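Local coordinates for capsid polyprotein (Turkey astrovirus 2, PDB 3TS3) that forms the projection (spike) domain, the P2 globular region, of the astrovirus capsid, whose polyprotein probably self-assembles into an icosahedral T=3 immature shell, at residues Ala9-Tyr19 / Met99-Ile109; Thr28-Ala37 / Tyr186-Asp194. All coordinates share one frame; numbering follows the deposited sequence.

Interaction 1. Residues Ala9-Tyr19 / Met99-Ile109; sequences ADDQYTPYFVY and MQTMKTLKQHI
Thr14 OG1 is gripped by two side chains: it accepts from His108 NE2, past the short helix 102-105, at 2.8 Å and donates to Gln100 OE1, on strand 98-101, at 2.8 Å. The latter bond lies in the carbonyl plane on a lone pair of OE1, and Thr104 OG1 donates to the same oxygen, which fixes the amide of Gln100. Its other end, NE2, donates a hydrogen bond to Phe17 O from above that carbonyl's plane. Gln107 reaches the loop with an extended chain (chi2 163°) and holds its backbone at two points: NE2 donates almost straight to Gln12 O at 2.7 Å, while OE1 receives Thr14 N at 3.1 Å. Asp11 takes a weak bond from Gln107 NE2 on OD1 and, on OD2, a bond from a water that also donates to Lys103 O. Beyond it, the aliphatic part of Lys103 runs past Asp11 before NZ meets Ala9 O at 2.6 Å. At the other end Tyr19 OH donates to Met99 O at 2.7 Å. The imidazole of His108 has the Tyr16 carbonyl carbon over its centre, and Leu105 CD1 sits over the face of Phe17 in a CH-pi contact, 3.7 Å from the ring centroid. Tyr3 of the second subunit bonds to Asp10 and Gln12. The irregular 9-19 segment thus lies against strand 98-101, where Met99 and Gln100 form a classic beta bulge opposite Leu88, and the short, weakly bonded helix 102-105, whose start is held by a capping box of Thr101 and Thr104, with Phe17 reaching Leu88 of strand 87-90 and Ile144 of strand 142-148.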
loop_
_atom_site.group_PDB
_atom_site.type_symbol
_atom_site.label_atom_id
_atom_site.label_comp_id
_atom_site.label_asym_id
_atom_site.label_seq_id
_atom_site.Cartn_x
_atom_site.Cartn_y
_atom_site.Cartn_z
ATOM N N ALA C 9 -1.356 -13.820 12.819
ATOM C CA ALA C 9 -0.900 -15.056 12.208
ATOM C C ALA C 9 0.323 -15.628 12.905
ATOM O O ALA C 9 1.175 -14.893 13.367
ATOM C CB ALA C 9 -0.611 -14.841 10.725
ATOM N N ASP C 10 0.389 -16.952 12.965
ATOM C CA ASP C 10 1.532 -17.634 13.544
ATOM C C ASP C 10 2.734 -17.502 12.609
ATOM O O ASP C 10 2.581 -17.322 11.412
ATOM C CB ASP C 10 1.229 -19.115 13.768
ATOM C CG ASP C 10 0.247 -19.361 14.903
ATOM O OD1 ASP C 10 -0.036 -18.448 15.694
ATOM O OD2 ASP C 10 -0.246 -20.487 14.981
ATOM N N ASP C 11 3.929 -17.601 13.169
ATOM C CA ASP C 11 5.144 -17.444 12.393
ATOM C C ASP C 11 5.260 -18.577 11.382
ATOM O O ASP C 11 4.787 -19.676 11.615
ATOM C CB ASP C 11 6.367 -17.410 13.313
ATOM C CG ASP C 11 7.526 -16.612 12.725
ATOM O OD1 ASP C 11 7.458 -16.251 11.540
ATOM O OD2 ASP C 11 8.484 -16.331 13.465
ATOM N N GLN C 12 5.868 -18.276 10.243
ATOM C CA GLN C 12 6.111 -19.259 9.211
ATOM C C GLN C 12 7.516 -19.065 8.666
ATOM O O GLN C 12 7.986 -17.952 8.567
ATOM C CB GLN C 12 5.114 -19.075 8.065
ATOM C CG GLN C 12 5.312 -20.055 6.943
ATOM C CD GLN C 12 4.726 -19.582 5.631
ATOM O OE1 GLN C 12 3.535 -19.345 5.520
ATOM N NE2 GLN C 12 5.572 -19.473 4.624
ATOM N N TYR C 13 8.176 -20.157 8.307
ATOM C CA TYR C 13 9.480 -20.054 7.673
ATOM C C TYR C 13 9.308 -19.434 6.292
ATOM O O TYR C 13 8.448 -19.844 5.524
ATOM C CB TYR C 13 10.119 -21.454 7.539
ATOM C CG TYR C 13 11.318 -21.575 6.601
ATOM C CD1 TYR C 13 12.581 -21.153 6.990
ATOM C CD2 TYR C 13 11.185 -22.151 5.344
ATOM C CE1 TYR C 13 13.671 -21.281 6.136
ATOM C CE2 TYR C 13 12.270 -22.276 4.488
ATOM C CZ TYR C 13 13.506 -21.839 4.893
ATOM O OH TYR C 13 14.581 -21.966 4.044
ATOM N N THR C 14 10.135 -18.445 5.985
ATOM C CA THR C 14 10.224 -17.914 4.633
ATOM C C THR C 14 11.700 -18.052 4.279
ATOM O O THR C 14 12.544 -17.773 5.103
ATOM C CB THR C 14 9.735 -16.468 4.512
ATOM O OG1 THR C 14 10.464 -15.628 5.409
ATOM C CG2 THR C 14 8.253 -16.379 4.841
ATOM N N PRO C 15 11.998 -18.531 3.077
ATOM C CA PRO C 15 13.378 -18.869 2.690
ATOM C C PRO C 15 14.406 -17.734 2.587
ATOM O O PRO C 15 15.565 -17.938 2.917
ATOM C CB PRO C 15 13.202 -19.589 1.356
ATOM C CG PRO C 15 11.953 -19.058 0.797
ATOM C CD PRO C 15 11.060 -18.717 1.959
ATOM N N TYR C 16 13.979 -16.578 2.100
ATOM C CA TYR C 16 14.874 -15.445 1.890
ATOM C C TYR C 16 14.121 -14.150 2.125
ATOM O O TYR C 16 12.912 -14.157 2.242
ATOM C CB TYR C 16 15.470 -15.465 0.473
ATOM C CG TYR C 16 16.224 -16.735 0.167
ATOM C CD1 TYR C 16 15.642 -17.735 -0.580
ATOM C CD2 TYR C 16 17.502 -16.943 0.661
ATOM C CE1 TYR C 16 16.309 -18.895 -0.850
ATOM C CE2 TYR C 16 18.178 -18.107 0.391
ATOM C CZ TYR C 16 17.572 -19.079 -0.360
ATOM O OH TYR C 16 18.215 -20.261 -0.639
ATOM N N PHE C 17 14.846 -13.039 2.163
ATOM C CA PHE C 17 14.216 -11.751 2.399
ATOM C C PHE C 17 13.197 -11.534 1.274
ATOM O O PHE C 17 12.046 -11.198 1.537
ATOM C CB PHE C 17 15.305 -10.665 2.367
ATOM C CG PHE C 17 14.871 -9.318 2.898
ATOM C CD1 PHE C 17 13.922 -8.573 2.244
ATOM C CD2 PHE C 17 15.462 -8.790 4.025
ATOM C CE1 PHE C 17 13.552 -7.341 2.719
ATOM C CE2 PHE C 17 15.096 -7.556 4.506
ATOM C CZ PHE C 17 14.139 -6.831 3.855
ATOM N N VAL C 18 13.621 -11.756 0.030
ATOM C CA VAL C 18 12.720 -11.736 -1.114
ATOM C C VAL C 18 12.899 -13.060 -1.843
ATOM O O VAL C 18 14.015 -13.472 -2.092
ATOM C CB VAL C 18 13.035 -10.588 -2.087
ATOM C CG1 VAL C 18 12.006 -10.550 -3.232
ATOM C CG2 VAL C 18 13.099 -9.267 -1.352
ATOM N N TYR C 19 11.798 -13.724 -2.157
ATOM C CA TYR C 19 11.857 -15.015 -2.827
ATOM C C TYR C 19 10.758 -15.162 -3.876
ATOM O O TYR C 19 9.777 -14.443 -3.870
ATOM C CB TYR C 19 11.797 -16.153 -1.799
ATOM C CG TYR C 19 10.556 -16.105 -0.945
ATOM C CD1 TYR C 19 10.482 -15.278 0.162
ATOM C CD2 TYR C 19 9.452 -16.868 -1.265
ATOM C CE1 TYR C 19 9.339 -15.216 0.921
ATOM C CE2 TYR C 19 8.303 -16.809 -0.512
ATOM C CZ TYR C 19 8.256 -15.979 0.582
ATOM O OH TYR C 19 7.122 -15.913 1.345
ATOM N N MET C 99 4.769 -11.480 0.767
ATOM C CA MET C 99 5.618 -12.628 0.912
ATOM C C MET C 99 6.394 -12.534 2.208
ATOM O O MET C 99 6.981 -13.536 2.585
ATOM C CB MET C 99 6.525 -12.872 -0.319
ATOM C CG MET C 99 7.355 -11.674 -0.790
ATOM S SD MET C 99 8.933 -11.574 0.081
ATOM C CE MET C 99 9.326 -9.831 -0.049
ATOM N N GLN C 100 6.210 -11.453 2.956
ATOM C CA GLN C 100 6.628 -11.385 4.353
ATOM C C GLN C 100 5.652 -10.568 5.158
ATOM O O GLN C 100 5.035 -9.656 4.654
ATOM C CB GLN C 100 8.002 -10.719 4.552
ATOM C CG GLN C 100 9.127 -11.232 3.698
ATOM C CD GLN C 100 9.778 -12.489 4.235
ATOM O OE1 GLN C 100 9.415 -13.008 5.286
ATOM N NE2 GLN C 100 10.759 -12.977 3.505
ATOM N N THR C 101 5.543 -10.909 6.433
ATOM C CA THR C 101 4.940 -10.042 7.418
ATOM C C THR C 101 6.135 -9.497 8.181
ATOM O O THR C 101 7.247 -9.947 7.988
ATOM C CB THR C 101 4.027 -10.765 8.390
ATOM O OG1 THR C 101 4.764 -11.778 9.068
ATOM C CG2 THR C 101 2.861 -11.396 7.663
ATOM N N MET C 102 5.915 -8.525 9.045
ATOM C CA MET C 102 7.016 -8.020 9.846
ATOM C C MET C 102 7.535 -9.144 10.741
ATOM O O MET C 102 8.715 -9.234 11.011
ATOM C CB MET C 102 6.619 -6.783 10.652
ATOM C CG MET C 102 6.392 -5.514 9.804
ATOM S SD MET C 102 7.781 -5.035 8.724
ATOM C CE MET C 102 7.226 -5.750 7.163
ATOM N N LYS C 103 6.640 -10.003 11.206
ATOM C CA LYS C 103 7.081 -11.119 12.033
ATOM C C LYS C 103 7.996 -12.098 11.298
ATOM O O LYS C 103 9.053 -12.443 11.788
ATOM C CB LYS C 103 5.864 -11.878 12.566
ATOM C CG LYS C 103 6.217 -13.108 13.375
ATOM C CD LYS C 103 5.002 -13.951 13.688
ATOM C CE LYS C 103 4.084 -13.260 14.658
ATOM N NZ LYS C 103 3.054 -14.233 15.114
ATOM N N THR C 104 7.591 -12.539 10.116
ATOM C CA THR C 104 8.429 -13.441 9.327
ATOM C C THR C 104 9.740 -12.770 8.889
ATOM O O THR C 104 10.774 -13.406 8.758
ATOM C CB THR C 104 7.693 -14.082 8.131
ATOM O OG1 THR C 104 7.398 -13.089 7.155
ATOM C CG2 THR C 104 6.403 -14.762 8.577
ATOM N N LEU C 105 9.678 -11.467 8.678
ATOM C CA LEU C 105 10.837 -10.714 8.225
ATOM C C LEU C 105 11.953 -10.732 9.269
ATOM O O LEU C 105 13.103 -10.497 8.952
ATOM C CB LEU C 105 10.445 -9.288 7.849
ATOM C CG LEU C 105 11.496 -8.453 7.107
ATOM C CD1 LEU C 105 11.970 -9.117 5.820
ATOM C CD2 LEU C 105 10.925 -7.080 6.832
ATOM N N LYS C 106 11.602 -11.049 10.505
ATOM C CA LYS C 106 12.588 -11.084 11.585
ATOM C C LYS C 106 13.633 -12.147 11.273
ATOM O O LYS C 106 14.754 -12.080 11.735
ATOM C CB LYS C 106 11.940 -11.359 12.943
ATOM C CG LYS C 106 11.149 -10.200 13.505
ATOM C CD LYS C 106 10.606 -10.503 14.897
ATOM C CE LYS C 106 9.811 -9.318 15.429
ATOM N NZ LYS C 106 9.235 -9.576 16.779
ATOM N N GLN C 107 13.238 -13.130 10.486
ATOM C CA GLN C 107 14.144 -14.196 10.085
ATOM C C GLN C 107 15.280 -13.683 9.211
ATOM O O GLN C 107 16.314 -14.322 9.089
ATOM C CB GLN C 107 13.393 -15.296 9.347
ATOM C CG GLN C 107 12.383 -16.016 10.190
ATOM C CD GLN C 107 11.383 -16.796 9.360
ATOM O OE1 GLN C 107 11.742 -17.462 8.395
ATOM N NE2 GLN C 107 10.123 -16.720 9.746
ATOM N N HIS C 108 15.045 -12.562 8.550
ATOM C CA HIS C 108 15.994 -12.044 7.575
ATOM C C HIS C 108 16.521 -10.631 7.811
ATOM O O HIS C 108 17.431 -10.193 7.121
ATOM C CB HIS C 108 15.332 -12.097 6.198
ATOM C CG HIS C 108 14.623 -13.386 5.937
ATOM N ND1 HIS C 108 15.289 -14.551 5.631
ATOM C CD2 HIS C 108 13.307 -13.701 5.969
ATOM C CE1 HIS C 108 14.412 -15.526 5.476
ATOM N NE2 HIS C 108 13.203 -15.037 5.677
ATOM N N ILE C 109 15.932 -9.922 8.760
ATOM C CA ILE C 109 16.228 -8.510 8.964
ATOM C C ILE C 109 17.676 -8.252 9.370
ATOM O O ILE C 109 18.214 -7.198 9.094
ATOM C CB ILE C 109 15.193 -7.817 9.891
ATOM C CG1 ILE C 109 15.300 -6.296 9.788
ATOM C CG2 ILE C 109 15.318 -8.301 11.328
ATOM C CD1 ILE C 109 14.997 -5.745 8.419
HETATM O O HOH W 1 10.262 -14.856 12.462
#

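Interaction 2. Residues Thr28-Ala37 / Tyr186-Asp194; sequences TTETGVFCLA and YFWNWSYSD. With SO4 (sulfate ion), chain I.
An antiparallel strand pair, 34-37 with 187-189, joins the two segments inside the large antiparallel sheet of the spike domain, and a type II turn, Glu30 to Val33, leads into strand 34-37 and extends the contact. Leu36 and Phe187 form a hydrogen-bonded pair, with Leu36 N giving to Phe187 O at 2.8 Å and a weaker return bond; Asn189 N gives to Phe34 O. Between them, Cys35 and Trp188 make a non-hydrogen-bonded pair whose side chains share one face of the sheet. Here Cys35 CB stands over the centre of the indole six-membered ring, 3.3 Å from its centroid, and SG lies over the five-membered ring and obliquely to Tyr186. The Tyr186 ring in turn stacks on Tyr186 of the second subunit, so this end of the pair reaches the dimer interface. Asn189 binds the turn with both ends of its amide: ND2 donates to Glu30 O at 2.9 Å, and OD1 receives Phe34 N at 3.1 Å and, weakly, Val33 N. With chi1 at 80°, CG sits between the backbone N and carbonyl carbon, placing the amide against the backbone of the turn and nearly parallel to the Phe34 ring, 10° apart, with CB over the ring face. Gly32 N adds a backbone bond to Asn189 O. Where the chain leaves strand 187-189, Thr31 OG1 takes a nearly straight bond from Ser191 N at 2.9 Å and donates in turn to Asp194 OD2 at 2.7 Å, meeting that oxygen from above the carboxylate plane; His202 ND1 is a further partner of OD2.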
loop_
_atom_site.group_PDB
_atom_site.type_symbol
_atom_site.label_atom_id
_atom_site.label_comp_id
_atom_site.label_asym_id
_atom_site.label_seq_id
_atom_site.Cartn_x
_atom_site.Cartn_y
_atom_site.Cartn_z
ATOM N N THR C 28 18.486 -8.430 -3.265
ATOM C CA THR C 28 18.009 -7.112 -2.864
ATOM C C THR C 28 18.884 -5.970 -3.383
ATOM O O THR C 28 18.729 -4.841 -2.968
ATOM C CB THR C 28 17.835 -6.980 -1.337
ATOM O OG1 THR C 28 19.071 -7.259 -0.671
ATOM C CG2 THR C 28 16.765 -7.935 -0.842
ATOM N N THR C 29 19.808 -6.279 -4.287
ATOM C CA THR C 29 20.656 -5.246 -4.864
ATOM C C THR C 29 19.880 -4.217 -5.669
ATOM O O THR C 29 20.183 -3.036 -5.604
ATOM C CB THR C 29 21.707 -5.825 -5.804
ATOM O OG1 THR C 29 22.535 -6.733 -5.091
ATOM C CG2 THR C 29 22.569 -4.708 -6.351
ATOM N N GLU C 30 18.908 -4.671 -6.451
ATOM C CA GLU C 30 18.122 -3.763 -7.278
ATOM C C GLU C 30 17.048 -2.998 -6.530
ATOM O O GLU C 30 16.430 -3.499 -5.597
ATOM C CB GLU C 30 17.398 -4.476 -8.429
ATOM C CG GLU C 30 18.090 -5.607 -9.127
ATOM C CD GLU C 30 17.067 -6.530 -9.788
ATOM O OE1 GLU C 30 16.084 -6.018 -10.375
ATOM O OE2 GLU C 30 17.224 -7.764 -9.699
ATOM N N THR C 31 16.782 -1.806 -7.028
ATOM C CA THR C 31 15.680 -1.004 -6.580
ATOM C C THR C 31 14.377 -1.726 -6.913
ATOM O O THR C 31 14.266 -2.395 -7.928
ATOM C CB THR C 31 15.686 0.340 -7.328
ATOM O OG1 THR C 31 16.603 1.239 -6.697
ATOM C CG2 THR C 31 14.302 0.956 -7.366
ATOM N N GLY C 32 13.392 -1.582 -6.039
ATOM C CA GLY C 32 12.057 -2.097 -6.284
ATOM C C GLY C 32 11.806 -3.585 -6.172
ATOM O O GLY C 32 10.830 -4.070 -6.717
ATOM N N VAL C 33 12.667 -4.295 -5.451
ATOM C CA VAL C 33 12.443 -5.771 -5.297
ATOM C C VAL C 33 11.530 -6.094 -4.090
ATOM O O VAL C 33 10.890 -7.133 -4.115
ATOM C CB VAL C 33 13.808 -6.471 -5.088
ATOM C CG1 VAL C 33 13.618 -7.939 -4.843
ATOM C CG2 VAL C 33 14.713 -6.256 -6.305
ATOM N N PHE C 34 11.344 -5.124 -3.204
ATOM C CA PHE C 34 10.296 -5.252 -2.192
ATOM C C PHE C 34 9.596 -3.934 -1.871
ATOM O O PHE C 34 10.175 -2.863 -1.967
ATOM C CB PHE C 34 10.753 -5.970 -0.929
ATOM C CG PHE C 34 11.878 -5.290 -0.207
ATOM C CD1 PHE C 34 11.629 -4.395 0.819
ATOM C CD2 PHE C 34 13.183 -5.589 -0.515
ATOM C CE1 PHE C 34 12.664 -3.797 1.494
ATOM C CE2 PHE C 34 14.215 -4.989 0.163
ATOM C CZ PHE C 34 13.954 -4.099 1.164
ATOM N N CYS C 35 8.335 -4.049 -1.484
ATOM C CA CYS C 35 7.498 -2.920 -1.163
ATOM C C CYS C 35 6.945 -3.052 0.250
ATOM O O CYS C 35 6.391 -4.082 0.597
ATOM C CB CYS C 35 6.342 -2.872 -2.164
ATOM S SG CYS C 35 4.984 -1.765 -1.725
ATOM N N LEU C 36 7.076 -1.991 1.037
ATOM C CA LEU C 36 6.504 -1.963 2.373
ATOM C C LEU C 36 5.115 -1.351 2.315
ATOM O O LEU C 36 4.949 -0.207 1.925
ATOM C CB LEU C 36 7.371 -1.131 3.325
ATOM C CG LEU C 36 6.778 -0.861 4.713
ATOM C CD1 LEU C 36 6.707 -2.138 5.546
ATOM C CD2 LEU C 36 7.580 0.215 5.438
ATOM N N ALA C 37 4.120 -2.134 2.720
ATOM C CA ALA C 37 2.741 -1.671 2.819
ATOM C C ALA C 37 2.342 -1.785 4.284
ATOM O O ALA C 37 2.638 -2.770 4.927
ATOM C CB ALA C 37 1.818 -2.506 1.934
ATOM N N TYR C 186 3.134 4.132 -0.591
ATOM C CA TYR C 186 3.903 2.903 -0.591
ATOM C C TYR C 186 5.375 3.280 -0.537
ATOM O O TYR C 186 5.769 4.303 -1.067
ATOM C CB TYR C 186 3.681 2.109 -1.880
ATOM C CG TYR C 186 2.382 1.340 -2.001
ATOM C CD1 TYR C 186 2.173 0.162 -1.311
ATOM C CD2 TYR C 186 1.388 1.779 -2.848
ATOM C CE1 TYR C 186 0.990 -0.541 -1.457
ATOM C CE2 TYR C 186 0.216 1.094 -2.992
ATOM C CZ TYR C 186 0.022 -0.067 -2.308
ATOM O OH TYR C 186 -1.161 -0.737 -2.481
ATOM N N PHE C 187 6.178 2.430 0.074
ATOM C CA PHE C 187 7.617 2.609 0.109
ATOM C C PHE C 187 8.246 1.399 -0.548
ATOM O O PHE C 187 7.810 0.288 -0.325
ATOM C CB PHE C 187 8.130 2.785 1.542
ATOM C CG PHE C 187 7.919 4.164 2.088
ATOM C CD1 PHE C 187 6.698 4.546 2.586
ATOM C CD2 PHE C 187 8.944 5.084 2.079
ATOM C CE1 PHE C 187 6.512 5.809 3.076
ATOM C CE2 PHE C 187 8.753 6.345 2.560
ATOM C CZ PHE C 187 7.547 6.709 3.065
ATOM N N TRP C 188 9.262 1.639 -1.364
ATOM C CA TRP C 188 9.963 0.581 -2.076
ATOM C C TRP C 188 11.468 0.677 -1.810
ATOM O O TRP C 188 11.989 1.759 -1.596
ATOM C CB TRP C 188 9.703 0.706 -3.578
ATOM C CG TRP C 188 8.298 0.394 -4.022
ATOM C CD1 TRP C 188 7.223 1.232 -3.996
ATOM C CD2 TRP C 188 7.840 -0.829 -4.600
ATOM N NE1 TRP C 188 6.120 0.598 -4.507
ATOM C CE2 TRP C 188 6.476 -0.666 -4.893
ATOM C CE3 TRP C 188 8.451 -2.044 -4.901
ATOM C CZ2 TRP C 188 5.716 -1.670 -5.454
ATOM C CZ3 TRP C 188 7.698 -3.034 -5.466
ATOM C CH2 TRP C 188 6.343 -2.844 -5.733
ATOM N N ASN C 189 12.168 -0.452 -1.814
ATOM C CA ASN C 189 13.603 -0.393 -1.560
ATOM C C ASN C 189 14.351 0.372 -2.654
ATOM O O ASN C 189 14.018 0.301 -3.822
ATOM C CB ASN C 189 14.207 -1.776 -1.306
ATOM C CG ASN C 189 14.460 -2.548 -2.576
ATOM O OD1 ASN C 189 13.539 -3.002 -3.223
ATOM N ND2 ASN C 189 15.722 -2.714 -2.921
ATOM N N TRP C 190 15.338 1.145 -2.238
ATOM C CA TRP C 190 16.073 2.017 -3.134
ATOM C C TRP C 190 17.541 1.620 -3.070
ATOM O O TRP C 190 18.175 1.733 -2.033
ATOM C CB TRP C 190 15.840 3.443 -2.630
ATOM C CG TRP C 190 16.535 4.581 -3.308
ATOM C CD1 TRP C 190 17.787 4.594 -3.835
ATOM C CD2 TRP C 190 16.018 5.908 -3.465
ATOM N NE1 TRP C 190 18.074 5.838 -4.338
ATOM C CE2 TRP C 190 17.007 6.665 -4.117
ATOM C CE3 TRP C 190 14.815 6.523 -3.123
ATOM C CZ2 TRP C 190 16.825 8.001 -4.436
ATOM C CZ3 TRP C 190 14.637 7.851 -3.443
ATOM C CH2 TRP C 190 15.638 8.576 -4.086
ATOM N N SER C 191 18.068 1.163 -4.196
ATOM C CA SER C 191 19.441 0.681 -4.276
ATOM C C SER C 191 20.445 1.768 -3.917
ATOM O O SER C 191 20.284 2.908 -4.289
ATOM C CB SER C 191 19.722 0.185 -5.695
ATOM O OG SER C 191 21.103 -0.005 -5.892
ATOM N N TYR C 192 21.501 1.380 -3.216
ATOM C CA TYR C 192 22.510 2.334 -2.760
ATOM C C TYR C 192 23.244 3.019 -3.916
ATOM O O TYR C 192 23.809 4.077 -3.742
ATOM C CB TYR C 192 23.452 1.702 -1.723
ATOM C CG TYR C 192 22.701 1.293 -0.476
ATOM C CD1 TYR C 192 22.408 2.216 0.515
ATOM C CD2 TYR C 192 22.242 -0.001 -0.317
ATOM C CE1 TYR C 192 21.690 1.854 1.632
ATOM C CE2 TYR C 192 21.530 -0.368 0.793
ATOM C CZ TYR C 192 21.257 0.558 1.764
ATOM O OH TYR C 192 20.546 0.185 2.870
ATOM N N SER C 193 23.208 2.415 -5.093
ATOM C CA SER C 193 23.857 3.002 -6.261
ATOM C C SER C 193 22.946 3.870 -7.140
ATOM O O SER C 193 23.383 4.397 -8.150
ATOM C CB SER C 193 24.522 1.913 -7.097
ATOM O OG SER C 193 23.652 0.822 -7.274
ATOM N N ASP C 194 21.684 4.016 -6.752
ATOM C CA ASP C 194 20.716 4.762 -7.550
ATOM C C ASP C 194 20.525 6.199 -7.090
ATOM O O ASP C 194 20.394 6.475 -5.908
ATOM C CB ASP C 194 19.330 4.095 -7.512
ATOM C CG ASP C 194 19.174 2.987 -8.525
ATOM O OD1 ASP C 194 20.136 2.698 -9.244
ATOM O OD2 ASP C 194 18.069 2.413 -8.596
HETATM S S SO4 I . 23.912 -10.763 -4.458
HETATM O O1 SO4 I . 25.374 -10.671 -4.486
HETATM O O2 SO4 I . 23.433 -10.477 -3.113
HETATM O O3 SO4 I . 23.369 -9.795 -5.406
HETATM O O4 SO4 I . 23.500 -12.104 -4.865
HETATM O O HOH W 2 22.066 -1.566 -3.413
HETATM O O HOH W 3 18.529 -0.747 -9.376
#

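The centres of the two interactions lie about 17 Å apart, yet they touch: Phe17 CE1 comes within 3.5 Å of Phe34 CE2, and Val18 CG1 is 3.5 Å from Val33 CG1. Their segments alternate along the chain, in the order 9-19, 28-37, 99-109, 186-194, so the two long-range closures cross along the chain. Both reach one antiparallel sheet, in which strand 87-90 lies between 98-101 of interaction 1 and 34-37 of interaction 2, with 187-189 next and then 142-148. Interaction 1 lies towards the periphery and interaction 2 is buried nearer the chain centre. Each also touches the second subunit, so both contacts border the dimer interface.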